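Local coordinates for protein MaoC-like dehydratase (Phytophthora Capsici, PDB 3KH8) that probably acts as a hydro-lyase of the MaoC-like hot-dog family, dehydrating hydroxyacyl thioesters or hydrating enoyl ones, like its hydratase 2 relatives, at residues Tyr54-Leu59 and Glu79-Phe84; Leu60-Gly65 and Pro88-Phe93. All blocks are in the same frame, centred on the assembly; numbering follows the deposited sequence.

Interaction 1: residues Tyr54-Leu59 and Glu79-Phe84; sequences YNQRDL and EKFSAF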
# COMPACT_ATOMS: atom_id res chain seq x y z
N TYR A 54 4.90 -14.82 2.06
CA TYR A 54 4.67 -13.41 2.38
C TYR A 54 5.88 -12.91 3.16
O TYR A 54 6.52 -13.68 3.88
CB TYR A 54 3.40 -13.25 3.23
CG TYR A 54 3.52 -13.88 4.60
CD1 TYR A 54 3.88 -13.11 5.72
CD2 TYR A 54 3.29 -15.24 4.79
CE1 TYR A 54 4.01 -13.69 6.97
CE2 TYR A 54 3.42 -15.82 6.04
CZ TYR A 54 3.78 -15.05 7.12
OH TYR A 54 3.91 -15.64 8.36
N ASN A 55 6.20 -11.63 3.01
CA ASN A 55 7.18 -10.99 3.89
C ASN A 55 6.52 -9.95 4.79
O ASN A 55 5.31 -9.72 4.70
CB ASN A 55 8.40 -10.45 3.11
CG ASN A 55 8.05 -9.37 2.09
OD1 ASN A 55 7.11 -8.60 2.26
ND2 ASN A 55 8.84 -9.31 1.02
N GLN A 56 7.31 -9.34 5.68
CA GLN A 56 6.80 -8.30 6.58
C GLN A 56 6.11 -7.16 5.82
O GLN A 56 5.05 -6.70 6.23
CB GLN A 56 7.92 -7.70 7.41
CG GLN A 56 8.28 -8.50 8.62
CD GLN A 56 8.92 -7.64 9.69
OE1 GLN A 56 9.67 -6.71 9.39
NE2 GLN A 56 8.61 -7.95 10.95
N ARG A 57 6.74 -6.72 4.74
CA ARG A 57 6.21 -5.63 3.93
C ARG A 57 4.81 -5.95 3.39
O ARG A 57 3.94 -5.08 3.36
CB ARG A 57 7.18 -5.28 2.81
CG ARG A 57 6.77 -4.12 1.92
CD ARG A 57 7.90 -3.78 0.97
NE ARG A 57 7.56 -2.72 0.02
CZ ARG A 57 7.46 -2.90 -1.29
NH1 ARG A 57 7.68 -4.11 -1.82
NH2 ARG A 57 7.16 -1.88 -2.08
N ASP A 58 4.59 -7.21 2.98
CA ASP A 58 3.26 -7.65 2.55
C ASP A 58 2.22 -7.48 3.65
O ASP A 58 1.07 -7.12 3.38
CB ASP A 58 3.28 -9.11 2.08
CG ASP A 58 4.18 -9.34 0.87
OD1 ASP A 58 4.14 -8.52 -0.08
OD2 ASP A 58 4.92 -10.34 0.88
N LEU A 59 2.61 -7.75 4.90
CA LEU A 59 1.73 -7.60 6.05
C LEU A 59 1.33 -6.14 6.28
O LEU A 59 0.16 -5.84 6.52
CB LEU A 59 2.37 -8.18 7.32
CG LEU A 59 2.72 -9.68 7.36
CD1 LEU A 59 3.35 -10.04 8.70
CD2 LEU A 59 1.51 -10.55 7.10
N GLU A 79 6.02 -3.38 19.70
CA GLU A 79 6.38 -4.46 20.61
C GLU A 79 5.46 -5.68 20.53
O GLU A 79 5.84 -6.78 20.93
CB GLU A 79 6.53 -3.93 22.04
CG GLU A 79 7.81 -3.10 22.18
CD GLU A 79 8.00 -2.44 23.52
OE1 GLU A 79 7.21 -2.69 24.46
OE2 GLU A 79 8.97 -1.65 23.64
N LYS A 80 4.27 -5.47 19.98
CA LYS A 80 3.35 -6.57 19.70
C LYS A 80 3.02 -6.67 18.20
O LYS A 80 1.92 -7.07 17.83
CB LYS A 80 2.06 -6.42 20.50
CG LYS A 80 2.24 -6.48 22.02
CD LYS A 80 0.88 -6.45 22.69
CE LYS A 80 0.98 -6.01 24.14
NZ LYS A 80 -0.32 -5.48 24.62
N PHE A 81 3.98 -6.30 17.34
CA PHE A 81 3.75 -6.36 15.90
C PHE A 81 3.24 -7.74 15.49
O PHE A 81 3.81 -8.76 15.89
CB PHE A 81 4.98 -5.97 15.07
CG PHE A 81 4.75 -6.07 13.58
CD1 PHE A 81 3.90 -5.18 12.93
CD2 PHE A 81 5.36 -7.08 12.84
CE1 PHE A 81 3.67 -5.28 11.55
CE2 PHE A 81 5.14 -7.19 11.46
CZ PHE A 81 4.29 -6.29 10.82
N SER A 82 2.16 -7.76 14.71
CA SER A 82 1.50 -9.00 14.31
C SER A 82 0.96 -8.87 12.90
O SER A 82 0.69 -7.76 12.42
CB SER A 82 0.34 -9.31 15.26
OG SER A 82 0.76 -9.40 16.62
N ALA A 83 0.80 -10.01 12.23
CA ALA A 83 0.00 -10.05 11.00
C ALA A 83 -1.44 -9.76 11.40
O ALA A 83 -1.88 -10.20 12.47
CB ALA A 83 0.11 -11.41 10.35
N PHE A 84 -2.18 -9.04 10.57
CA PHE A 84 -3.62 -8.95 10.82
C PHE A 84 -4.25 -10.33 10.58
O PHE A 84 -3.95 -10.97 9.57
CB PHE A 84 -4.32 -7.86 10.00
CG PHE A 84 -5.72 -7.59 10.49
CD1 PHE A 84 -5.93 -6.76 11.58
CD2 PHE A 84 -6.81 -8.23 9.90
CE1 PHE A 84 -7.22 -6.53 12.07
CE2 PHE A 84 -8.10 -8.01 10.38
CZ PHE A 84 -8.31 -7.17 11.46
O HOH W 1 -1.28 -7.43 8.31
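L59 and A83 bring the first turn of helix 56-65 against the loop 79-84; the nearest pair of CA atoms across the two segments, L59 CA and A83 CA, is 5.8 Å apart. The isobutyl fork of L59 straddles the A83 methyl, L59 CD2 lying 3.6 Å and L59 CD1 3.9 Å from A83 CB. With CG anti to its carbonyl carbon (chi1 -61°), L59 directs the fork at the loop; its CD1 also skirts the F81 ring, at 4.4 Å from F81 CE2. F81 reaches back with its CG anti to the backbone N, which swings the ring towards the helix. There Q56, extended beyond CG, meets it obliquely, the amide plane standing 77° from the ring plane and Q56 NE2 3.6 Å from F81 CE2. The polar demand of this nitrogen is met elsewhere, by a hydrogen bond to P138 O; its approach to the ring is packing.

N55 and D58 close the N-terminus of the helix with a capping box. N55, the N-cap, accepts from D58 N through OD1, almost in line with its C=O, while D58 OD2 takes the N55 N-H at 2.8 Å in a nearly straight bond on the anti side of the carboxylate, tilted out of its plane. D58 OD2 has a further donor in Q98, and D58 OD1 forms a salt bridge with R57 of the second subunit, tying the capped end to the dimer interface. Beside the L59-A83 contact, a water donates a hydrogen bond to L59 O and accepts one from F84 N, bridging helix and loop.

Interaction 2: residues Leu60-Gly65 and Pro88-Phe93; sequences LMYAVG and PVCLPF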
# COMPACT_ATOMS: atom_id res chain seq x y z
N LEU A 60 2.31 -5.25 6.18
CA LEU A 60 2.08 -3.80 6.27
C LEU A 60 1.17 -3.30 5.15
O LEU A 60 0.26 -2.51 5.39
CB LEU A 60 3.41 -3.03 6.28
CG LEU A 60 4.42 -3.36 7.39
CD1 LEU A 60 5.71 -2.57 7.22
CD2 LEU A 60 3.83 -3.11 8.76
N MET A 61 1.43 -3.77 3.93
CA MET A 61 0.64 -3.38 2.75
C MET A 61 -0.82 -3.81 2.88
O MET A 61 -1.73 -3.09 2.46
CB MET A 61 1.24 -3.97 1.48
CG MET A 61 2.64 -3.43 1.13
SD MET A 61 3.34 -4.19 -0.36
CE MET A 61 1.97 -4.01 -1.50
N TYR A 62 -1.03 -4.99 3.45
CA TYR A 62 -2.37 -5.49 3.73
C TYR A 62 -3.08 -4.66 4.80
O TYR A 62 -4.24 -4.27 4.62
CB TYR A 62 -2.34 -6.97 4.15
CG TYR A 62 -3.71 -7.50 4.53
CD1 TYR A 62 -4.68 -7.74 3.55
CD2 TYR A 62 -4.03 -7.75 5.86
CE1 TYR A 62 -5.95 -8.22 3.90
CE2 TYR A 62 -5.31 -8.24 6.22
CZ TYR A 62 -6.25 -8.47 5.23
OH TYR A 62 -7.51 -8.94 5.55
N ALA A 63 -2.38 -4.39 5.90
CA ALA A 63 -2.94 -3.59 6.99
C ALA A 63 -3.43 -2.23 6.50
O ALA A 63 -4.56 -1.83 6.81
CB ALA A 63 -1.92 -3.43 8.12
N VAL A 64 -2.60 -1.52 5.73
CA VAL A 64 -3.01 -0.23 5.17
C VAL A 64 -4.12 -0.40 4.12
O VAL A 64 -5.00 0.45 3.99
CB VAL A 64 -1.82 0.65 4.63
CG1 VAL A 64 -0.73 0.81 5.69
CG2 VAL A 64 -1.24 0.12 3.34
N GLY A 65 -4.08 -1.53 3.40
CA GLY A 65 -5.10 -1.86 2.41
C GLY A 65 -6.50 -1.98 3.00
O GLY A 65 -7.47 -1.59 2.37
N PRO A 88 -4.46 -14.39 5.82
CA PRO A 88 -4.43 -15.62 5.01
C PRO A 88 -5.38 -15.67 3.80
O PRO A 88 -5.06 -16.35 2.83
CB PRO A 88 -4.78 -16.70 6.03
CG PRO A 88 -4.18 -16.21 7.28
CD PRO A 88 -4.39 -14.71 7.26
N VAL A 89 -6.50 -14.94 3.83
CA VAL A 89 -7.42 -14.89 2.68
C VAL A 89 -6.76 -14.38 1.39
O VAL A 89 -7.24 -14.66 0.29
CB VAL A 89 -8.72 -14.05 2.94
CG1 VAL A 89 -9.46 -14.58 4.14
CG2 VAL A 89 -8.42 -12.55 3.08
N CYS A 90 -5.67 -13.63 1.54
CA CYS A 90 -4.95 -13.08 0.39
C CYS A 90 -4.00 -14.08 -0.25
O CYS A 90 -3.67 -13.95 -1.42
CB CYS A 90 -4.17 -11.82 0.80
SG CYS A 90 -5.24 -10.44 1.20
N LEU A 91 -3.57 -15.08 0.52
CA LEU A 91 -2.52 -16.00 0.08
C LEU A 91 -2.85 -16.85 -1.17
O LEU A 91 -1.96 -17.08 -1.99
CB LEU A 91 -2.01 -16.87 1.24
CG LEU A 91 -1.30 -16.13 2.38
CD1 LEU A 91 -1.11 -17.04 3.58
CD2 LEU A 91 0.05 -15.54 1.93
N PRO A 92 -4.12 -17.30 -1.32
CA PRO A 92 -4.49 -17.98 -2.56
C PRO A 92 -4.41 -17.09 -3.81
O PRO A 92 -4.25 -17.61 -4.91
CB PRO A 92 -5.94 -18.40 -2.31
CG PRO A 92 -6.06 -18.49 -0.85
CD PRO A 92 -5.22 -17.36 -0.33
N PHE A 93 -4.53 -15.78 -3.64
CA PHE A 93 -4.33 -14.84 -4.75
C PHE A 93 -2.83 -14.64 -5.01
O PHE A 93 -2.37 -14.67 -6.16
CB PHE A 93 -4.96 -13.48 -4.44
CG PHE A 93 -6.46 -13.51 -4.31
CD1 PHE A 93 -7.27 -13.25 -5.41
CD2 PHE A 93 -7.06 -13.75 -3.07
CE1 PHE A 93 -8.66 -13.26 -5.29
CE2 PHE A 93 -8.45 -13.77 -2.94
CZ PHE A 93 -9.25 -13.52 -4.05
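Y62 and C90 form the close part of this contact, an instance of a cysteine sulfur packed beside an aromatic ring. C90 SG sits 3.6 Å from both Y62 CD1 and Y62 CE1, so it meets one flank of the ring across the CD1-CE1 bond. Its line to the ring centroid, 4.4 Å long, leans 54° from the ring normal, an oblique approach. Both torsions serve it: Y62 carries CG anti to its backbone N (chi1 177°), sending the ring out from the helix, and C90 holds SG anti to its carbonyl carbon (chi1 -69°), bringing the sulfur forward to the ring.

Helix 56-65 here faces a 3-10 segment, of which 88-90 is the end, leading into helix 91-94. The setting is, as in hydratase 2 relatives, probably the N-terminal half of a double hot-dog fold, whose curved antiparallel sheet wraps round helices. The chain continues towards that sheet, where L91 and P92 lie on F167 of strand 158-169.

The looser side is at the hydroxyl end. Of segment 88-93, V89 alone comes near it, V89 CG2 lying 4.5 Å from Y62 OH, and no hydrogen bond crosses between the two segments. The backbones stay well apart too, Y62 CA and C90 CA being 8.7 Å from each other. Looseness does not mean solvent here, for Y62, V89 and C90 are all buried: the Y62 ring meets Y87 edge-to-face, while Y223 of helix 219-223 touches both Y62 and C90.

Overall arrangement
Helix 56-65 is a worked example of one short helix serving two contacts, its first turn in interaction 1 and its later turns in interaction 2, with centres about 10 Å apart. They also meet directly: F81 CE1 comes within 3.5 Å of L60 CD2, and F84 CB lies 3.9 Å from Y62 CE2. Interaction 1 is partly buried, its centre about 18 Å from that of the chain; interaction 2 lies deeper, at about 10 Å. The same helix meets the second subunit, where R57 and D58 pair reciprocally with D58 and R57 of that subunit. By analogy with hydratase 2, the active site probably lies in the MaoC-like half; neither contact can be assigned a catalytic part.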